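Local coordinates for Sca-family protein (Rickettsia rickettsii, PDB 4LQ8) that forms the N-terminal head region of the rickettsial cell surface antigen Sca4, a protein probably involved in cell adhesion, at residues P271-I276 against M315-L320. Sequence-based numbering, arbitrary orientation.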
loop_
_atom_site.group_PDB
_atom_site.type_symbol
_atom_site.label_atom_id
_atom_site.label_comp_id
_atom_site.label_asym_id
_atom_site.label_seq_id
_atom_site.Cartn_x
_atom_site.Cartn_y
_atom_site.Cartn_z
ATOM N N PRO A 271 -3.917 17.081 -9.462
ATOM C CA PRO A 271 -3.194 15.894 -8.956
ATOM C C PRO A 271 -3.732 14.635 -9.624
ATOM O O PRO A 271 -4.947 14.474 -9.770
ATOM C CB PRO A 271 -3.490 15.892 -7.449
ATOM C CG PRO A 271 -3.982 17.274 -7.140
ATOM C CD PRO A 271 -4.658 17.763 -8.379
ATOM N N GLN A 272 -2.816 13.800 -10.113
ATOM C CA GLN A 272 -3.133 12.562 -10.820
ATOM C C GLN A 272 -2.551 11.386 -10.038
ATOM O O GLN A 272 -1.358 11.398 -9.735
ATOM C CB GLN A 272 -2.539 12.617 -12.242
ATOM C CG GLN A 272 -3.076 11.545 -13.167
ATOM C CD GLN A 272 -2.841 11.876 -14.615
ATOM O OE1 GLN A 272 -1.706 12.051 -15.068
ATOM N NE2 GLN A 272 -3.917 11.936 -15.382
ATOM N N LEU A 273 -3.384 10.373 -9.720
ATOM C CA LEU A 273 -2.929 9.204 -8.975
ATOM C C LEU A 273 -1.942 8.382 -9.809
ATOM O O LEU A 273 -2.323 7.795 -10.821
ATOM C CB LEU A 273 -4.123 8.380 -8.480
ATOM C CG LEU A 273 -3.821 7.109 -7.649
ATOM C CD1 LEU A 273 -3.001 7.429 -6.375
ATOM C CD2 LEU A 273 -5.124 6.412 -7.277
ATOM N N LYS A 274 -0.658 8.380 -9.397
ATOM C CA LYS A 274 0.410 7.696 -10.141
ATOM C C LYS A 274 0.840 6.395 -9.500
ATOM O O LYS A 274 1.387 5.510 -10.171
ATOM C CB LYS A 274 1.653 8.635 -10.257
ATOM C CG LYS A 274 1.379 9.971 -10.990
ATOM C CD LYS A 274 1.288 9.810 -12.497
ATOM C CE LYS A 274 0.929 11.100 -13.183
ATOM N NZ LYS A 274 0.802 10.910 -14.653
ATOM N N GLU A 275 0.679 6.308 -8.178
ATOM C CA GLU A 275 1.198 5.151 -7.459
ATOM C C GLU A 275 0.554 5.017 -6.118
ATOM O O GLU A 275 0.082 5.996 -5.544
ATOM C CB GLU A 275 2.718 5.358 -7.257
ATOM C CG GLU A 275 3.554 4.098 -7.217
ATOM C CD GLU A 275 3.464 3.219 -8.454
ATOM O OE1 GLU A 275 2.618 2.305 -8.456
ATOM O OE2 GLU A 275 4.214 3.450 -9.424
ATOM N N ILE A 276 0.541 3.788 -5.620
ATOM C CA ILE A 276 0.124 3.430 -4.270
ATOM C C ILE A 276 1.131 2.411 -3.756
ATOM O O ILE A 276 1.907 1.855 -4.543
ATOM C CB ILE A 276 -1.338 2.909 -4.153
ATOM C CG1 ILE A 276 -1.531 1.538 -4.902
ATOM C CG2 ILE A 276 -2.369 3.978 -4.575
ATOM C CD1 ILE A 276 -2.896 0.818 -4.598
ATOM N N MET A 315 -6.000 0.868 -7.865
ATOM C CA MET A 315 -5.136 0.001 -8.687
ATOM C C MET A 315 -5.395 0.268 -10.181
ATOM O O MET A 315 -4.445 0.509 -10.924
ATOM C CB MET A 315 -5.319 -1.487 -8.339
ATOM C CG MET A 315 -4.468 -1.936 -7.151
ATOM S SD MET A 315 -2.666 -1.588 -7.273
ATOM C CE MET A 315 -2.239 -2.625 -8.690
ATOM N N LYS A 316 -6.675 0.328 -10.584
ATOM C CA LYS A 316 -7.085 0.645 -11.961
ATOM C C LYS A 316 -6.523 2.008 -12.465
ATOM O O LYS A 316 -5.965 2.057 -13.553
ATOM C CB LYS A 316 -8.616 0.592 -12.105
ATOM C CG LYS A 316 -9.146 0.732 -13.546
ATOM C CD LYS A 316 -8.746 -0.441 -14.450
ATOM C CE LYS A 316 -8.834 -0.110 -15.927
ATOM N NZ LYS A 316 -8.287 -1.207 -16.778
ATOM N N GLU A 317 -6.651 3.083 -11.676
ATOM C CA GLU A 317 -6.152 4.420 -12.033
ATOM C C GLU A 317 -4.606 4.447 -12.125
ATOM O O GLU A 317 -4.061 5.023 -13.069
ATOM C CB GLU A 317 -6.694 5.477 -11.046
ATOM C CG GLU A 317 -6.316 6.926 -11.332
ATOM C CD GLU A 317 -6.850 7.563 -12.600
ATOM O OE1 GLU A 317 -7.707 6.947 -13.271
ATOM O OE2 GLU A 317 -6.401 8.686 -12.929
ATOM N N VAL A 318 -3.916 3.799 -11.166
ATOM C CA VAL A 318 -2.459 3.669 -11.124
ATOM C C VAL A 318 -1.961 3.012 -12.431
ATOM O O VAL A 318 -1.040 3.538 -13.069
ATOM C CB VAL A 318 -1.951 2.935 -9.843
ATOM C CG1 VAL A 318 -0.485 2.483 -9.973
ATOM C CG2 VAL A 318 -2.136 3.800 -8.595
ATOM N N GLU A 319 -2.587 1.893 -12.837
ATOM C CA GLU A 319 -2.236 1.156 -14.062
ATOM C C GLU A 319 -2.463 2.002 -15.315
ATOM O O GLU A 319 -1.583 2.050 -16.165
ATOM C CB GLU A 319 -3.006 -0.166 -14.154
ATOM C CG GLU A 319 -2.533 -1.204 -13.134
ATOM C CD GLU A 319 -3.460 -2.378 -12.861
ATOM O OE1 GLU A 319 -4.571 -2.430 -13.446
ATOM O OE2 GLU A 319 -3.079 -3.244 -12.038
ATOM N N LEU A 320 -3.598 2.738 -15.385
ATOM C CA LEU A 320 -3.893 3.627 -16.516
ATOM C C LEU A 320 -2.845 4.758 -16.618
ATOM O O LEU A 320 -2.531 5.200 -17.722
ATOM C CB LEU A 320 -5.320 4.192 -16.429
ATOM C CG LEU A 320 -6.459 3.199 -16.752
ATOM C CD1 LEU A 320 -7.821 3.746 -16.289
ATOM C CD2 LEU A 320 -6.524 2.880 -18.265
HETATM O O HOH W 1 -5.966 10.392 -10.965
#
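Where helix 308-320 crosses strand 271-277, the strand carries a classic beta bulge, two successive residues, K274 and E275, pairing their backbones with the single H262 of strand 258-265, and the CA of K274 comes within 5.0 Å of the CA of V318. The slim, branched V318 suits so close an approach. Its CG1, anti to the backbone N, lies against the carbonyl O of K274 and 3.5 Å from OE1 of E275, while CG2 rests on the backbone of E275 and 3.8 Å from CG of L273. L273 sends its side chain toward the helix, crossing V318 obliquely, with CB against the methylene CG of E317. I276 also points at the helix; its CG2 meets CG2 of V318, and its CD1 reaches SD of M315 at 3.6 Å. M315 starts away from the strand, but bends at chi2 (-54°) and chi3 bring its pliable thioether back across the isoleucine at about a right angle.

The short segment axes cross at -100°, so the helix runs nearly perpendicular to the strand, which belongs to a mixed sheet through its antiparallel pairing with strand 258-265. Here, within the 120 kDa surface antigen family region, the two elements pack largely through aliphatic groups.

Two buried carboxylates border this apolar patch. E317, bent at chi2 (65°), packs its methylenes on L273 while OE2 accepts bonds from N321 and from a water 2.6 Å away; that water in turn accepts from the backbone N of L273, and OE1 forms a salt bridge with NZ of K229. E275 starts away from the helix and folds back at chi2; OE1 is hydrogen-bonded to S325, OE2 to the backbone N of Q324 and in a salt bridge with R70 of helix 64-90, partners that would favour the ionised form.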